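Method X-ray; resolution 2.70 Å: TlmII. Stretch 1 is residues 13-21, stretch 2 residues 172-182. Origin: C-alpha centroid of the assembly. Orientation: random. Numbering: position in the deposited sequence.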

# COMPACT_ATOMS: atom_id res chain seq x y z
N LEU A 13 -17.47 -20.62 8.36
CA LEU A 13 -16.83 -19.39 8.81
C LEU A 13 -15.37 -19.63 9.19
O LEU A 13 -15.08 -20.17 10.26
CB LEU A 13 -17.58 -18.78 10.01
CG LEU A 13 -18.74 -17.83 9.73
CD1 LEU A 13 -19.98 -18.57 9.22
CD2 LEU A 13 -19.07 -17.02 10.97
N ARG A 14 -14.46 -19.22 8.32
CA ARG A 14 -13.04 -19.36 8.58
C ARG A 14 -12.54 -18.22 9.46
O ARG A 14 -13.02 -17.09 9.37
CB ARG A 14 -12.26 -19.40 7.26
CG ARG A 14 -10.80 -19.81 7.41
CD ARG A 14 -10.13 -19.98 6.06
NE ARG A 14 -8.79 -20.56 6.18
CZ ARG A 14 -8.55 -21.87 6.21
NH1 ARG A 14 -7.30 -22.31 6.33
NH2 ARG A 14 -9.55 -22.73 6.12
N ARG A 15 -11.58 -18.52 10.33
CA ARG A 15 -11.00 -17.51 11.20
C ARG A 15 -10.18 -16.52 10.38
O ARG A 15 -9.58 -16.88 9.37
CB ARG A 15 -10.11 -18.17 12.26
CG ARG A 15 -9.78 -17.28 13.45
CD ARG A 15 -11.02 -17.00 14.28
NE ARG A 15 -10.68 -16.52 15.62
CZ ARG A 15 -10.52 -15.24 15.94
NH1 ARG A 15 -10.65 -14.30 15.01
NH2 ARG A 15 -10.21 -14.90 17.19
N ALA A 16 -10.17 -15.26 10.81
CA ALA A 16 -9.44 -14.22 10.10
C ALA A 16 -7.95 -14.30 10.42
O ALA A 16 -7.56 -14.70 11.52
CB ALA A 16 -9.98 -12.85 10.46
N SER A 17 -7.12 -13.90 9.46
CA SER A 17 -5.67 -13.93 9.63
C SER A 17 -5.18 -12.82 10.56
O SER A 17 -5.95 -11.94 10.96
CB SER A 17 -4.96 -13.84 8.28
OG SER A 17 -5.16 -12.58 7.67
N PHE A 18 -3.89 -12.84 10.89
CA PHE A 18 -3.33 -11.90 11.85
C PHE A 18 -3.23 -10.46 11.31
O PHE A 18 -3.29 -9.50 12.08
CB PHE A 18 -1.96 -12.39 12.34
CG PHE A 18 -0.85 -12.19 11.35
CD1 PHE A 18 -0.74 -12.99 10.22
CD2 PHE A 18 0.10 -11.20 11.56
CE1 PHE A 18 0.30 -12.80 9.32
CE2 PHE A 18 1.13 -11.01 10.67
CZ PHE A 18 1.24 -11.81 9.55
N LEU A 19 -3.08 -10.33 10.00
CA LEU A 19 -3.04 -9.01 9.37
C LEU A 19 -4.45 -8.45 9.23
O LEU A 19 -4.65 -7.23 9.28
CB LEU A 19 -2.37 -9.08 8.00
CG LEU A 19 -0.85 -9.31 8.02
CD1 LEU A 19 -0.30 -9.44 6.61
CD2 LEU A 19 -0.14 -8.20 8.79
N GLN A 20 -5.42 -9.34 9.06
CA GLN A 20 -6.83 -8.94 9.02
C GLN A 20 -7.31 -8.52 10.40
O GLN A 20 -7.99 -7.51 10.55
CB GLN A 20 -7.69 -10.08 8.48
CG GLN A 20 -7.52 -10.34 7.00
CD GLN A 20 -8.31 -11.53 6.53
OE1 GLN A 20 -8.41 -12.54 7.22
NE2 GLN A 20 -8.90 -11.42 5.34
N ARG A 21 -6.95 -9.31 11.41
CA ARG A 21 -7.25 -8.98 12.80
C ARG A 21 -6.63 -7.64 13.19
O ARG A 21 -7.27 -6.81 13.84
CB ARG A 21 -6.75 -10.09 13.74
CG ARG A 21 -7.82 -11.09 14.16
CD ARG A 21 -7.25 -12.19 15.05
NE ARG A 21 -6.66 -13.28 14.28
CZ ARG A 21 -5.37 -13.61 14.29
NH1 ARG A 21 -4.52 -12.94 15.05
NH2 ARG A 21 -4.94 -14.62 13.55
N ASP A 172 -4.37 -20.42 -3.09
CA ASP A 172 -5.51 -19.90 -2.33
C ASP A 172 -5.06 -19.36 -0.98
O ASP A 172 -4.19 -19.94 -0.32
CB ASP A 172 -6.57 -21.00 -2.16
CG ASP A 172 -7.95 -20.44 -1.81
OD1 ASP A 172 -8.03 -19.43 -1.07
OD2 ASP A 172 -8.96 -21.01 -2.28
N PHE A 173 -5.65 -18.24 -0.57
CA PHE A 173 -5.31 -17.60 0.69
C PHE A 173 -5.67 -18.46 1.89
O PHE A 173 -5.11 -18.30 2.97
CB PHE A 173 -6.01 -16.24 0.80
CG PHE A 173 -5.77 -15.54 2.10
CD1 PHE A 173 -4.55 -14.92 2.35
CD2 PHE A 173 -6.75 -15.49 3.08
CE1 PHE A 173 -4.32 -14.27 3.55
CE2 PHE A 173 -6.53 -14.85 4.28
CZ PHE A 173 -5.31 -14.24 4.52
N ALA A 174 -6.61 -19.38 1.68
CA ALA A 174 -7.06 -20.28 2.74
C ALA A 174 -5.90 -21.10 3.31
O ALA A 174 -5.91 -21.48 4.49
CB ALA A 174 -8.15 -21.19 2.21
N GLU A 175 -4.90 -21.38 2.48
CA GLU A 175 -3.76 -22.18 2.89
C GLU A 175 -2.84 -21.43 3.85
O GLU A 175 -2.09 -22.04 4.61
CB GLU A 175 -2.96 -22.66 1.68
CG GLU A 175 -3.75 -23.51 0.69
CD GLU A 175 -2.89 -24.03 -0.45
OE1 GLU A 175 -1.66 -23.80 -0.42
OE2 GLU A 175 -3.45 -24.66 -1.37
N VAL A 176 -2.90 -20.10 3.81
CA VAL A 176 -2.01 -19.27 4.63
C VAL A 176 -2.77 -18.33 5.56
O VAL A 176 -2.19 -17.42 6.15
CB VAL A 176 -1.04 -18.45 3.76
CG1 VAL A 176 -0.13 -19.37 2.97
CG2 VAL A 176 -1.82 -17.52 2.84
N ALA A 177 -4.08 -18.55 5.70
CA ALA A 177 -4.89 -17.73 6.58
C ALA A 177 -4.49 -17.93 8.04
O ALA A 177 -4.55 -17.00 8.84
CB ALA A 177 -6.36 -18.03 6.39
N ASP A 178 -4.07 -19.15 8.37
CA ASP A 178 -3.66 -19.48 9.73
C ASP A 178 -2.17 -19.19 9.93
O ASP A 178 -1.66 -19.31 11.04
CB ASP A 178 -3.94 -20.95 10.03
CG ASP A 178 -5.38 -21.34 9.77
OD1 ASP A 178 -6.25 -20.44 9.81
OD2 ASP A 178 -5.64 -22.53 9.51
N PHE A 179 -1.49 -18.81 8.86
CA PHE A 179 -0.05 -18.58 8.92
C PHE A 179 0.33 -17.36 9.75
O PHE A 179 -0.32 -16.32 9.69
CB PHE A 179 0.55 -18.46 7.51
CG PHE A 179 2.01 -18.12 7.50
CD1 PHE A 179 2.96 -19.08 7.83
CD2 PHE A 179 2.44 -16.85 7.16
CE1 PHE A 179 4.30 -18.77 7.83
CE2 PHE A 179 3.78 -16.53 7.15
CZ PHE A 179 4.72 -17.50 7.49
N HIS A 180 1.40 -17.50 10.52
CA HIS A 180 1.92 -16.42 11.35
C HIS A 180 3.44 -16.56 11.44
O HIS A 180 3.94 -17.61 11.84
CB HIS A 180 1.31 -16.48 12.75
CG HIS A 180 1.39 -15.19 13.51
ND1 HIS A 180 2.58 -14.65 13.93
CD2 HIS A 180 0.42 -14.35 13.93
CE1 HIS A 180 2.35 -13.52 14.57
NE2 HIS A 180 1.05 -13.31 14.58
N PRO A 181 4.17 -15.50 11.07
CA PRO A 181 5.63 -15.50 11.08
C PRO A 181 6.20 -15.79 12.47
O PRO A 181 7.35 -16.21 12.58
CB PRO A 181 5.98 -14.07 10.67
CG PRO A 181 4.81 -13.60 9.90
CD PRO A 181 3.62 -14.23 10.57
N LEU A 182 5.39 -15.56 13.50
CA LEU A 182 5.80 -15.80 14.88
C LEU A 182 4.98 -16.94 15.49
O LEU A 182 4.42 -16.81 16.58
CB LEU A 182 5.64 -14.53 15.71
CG LEU A 182 6.27 -13.28 15.11
CD1 LEU A 182 6.10 -12.10 16.04
CD2 LEU A 182 7.75 -13.51 14.80

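Stretch 1 leaves a strand that includes Arg-14 and Arg-15, passes through a short loop, and enters a helix at Phe-18. Ser-17 is the N-cap residue. Stretch 2 is irregular, with helical backbone angles at Phe-173 to Glu-175. The backbones come closest at Ser-17 and Ala-177, whose CA atoms are 4.9 Å apart. There Ser-17 CA lies 3.4 Å from Ala-177 O, a CA-H...O contact. No hydrogen bond joins the two stretches.

The extended side chain of Arg-14 reaches across to stretch 2. Its NH1 lies 2.5 Å from Ala-174 O, but the angle is too poor for a hydrogen bond. Arg-14 NH1 also forms a salt bridge with Asp-178 OD2 at 3.6 Å. That oxygen lies well out of the guanidinium plane, so the attraction is between charges only. Ala-177 CB sits at the guanidinium edge, 3.5 Å from Arg-14 NE.

Gln-20 OE1 accepts a hydrogen bond from Ser-17 N at 2.9 Å, which ties the cap to the first turn. Ser-17 OG meets the edge of the Phe-173 ring, 3.6 Å from CZ.

Phe-18 packs obliquely against His-180, with ring planes at 43°. Phe-18 CZ also touches Pro-181 CD at 3.5 Å. Leu-182 N donates to His-180 ND1 at 3.0 Å, which helps fix that ring.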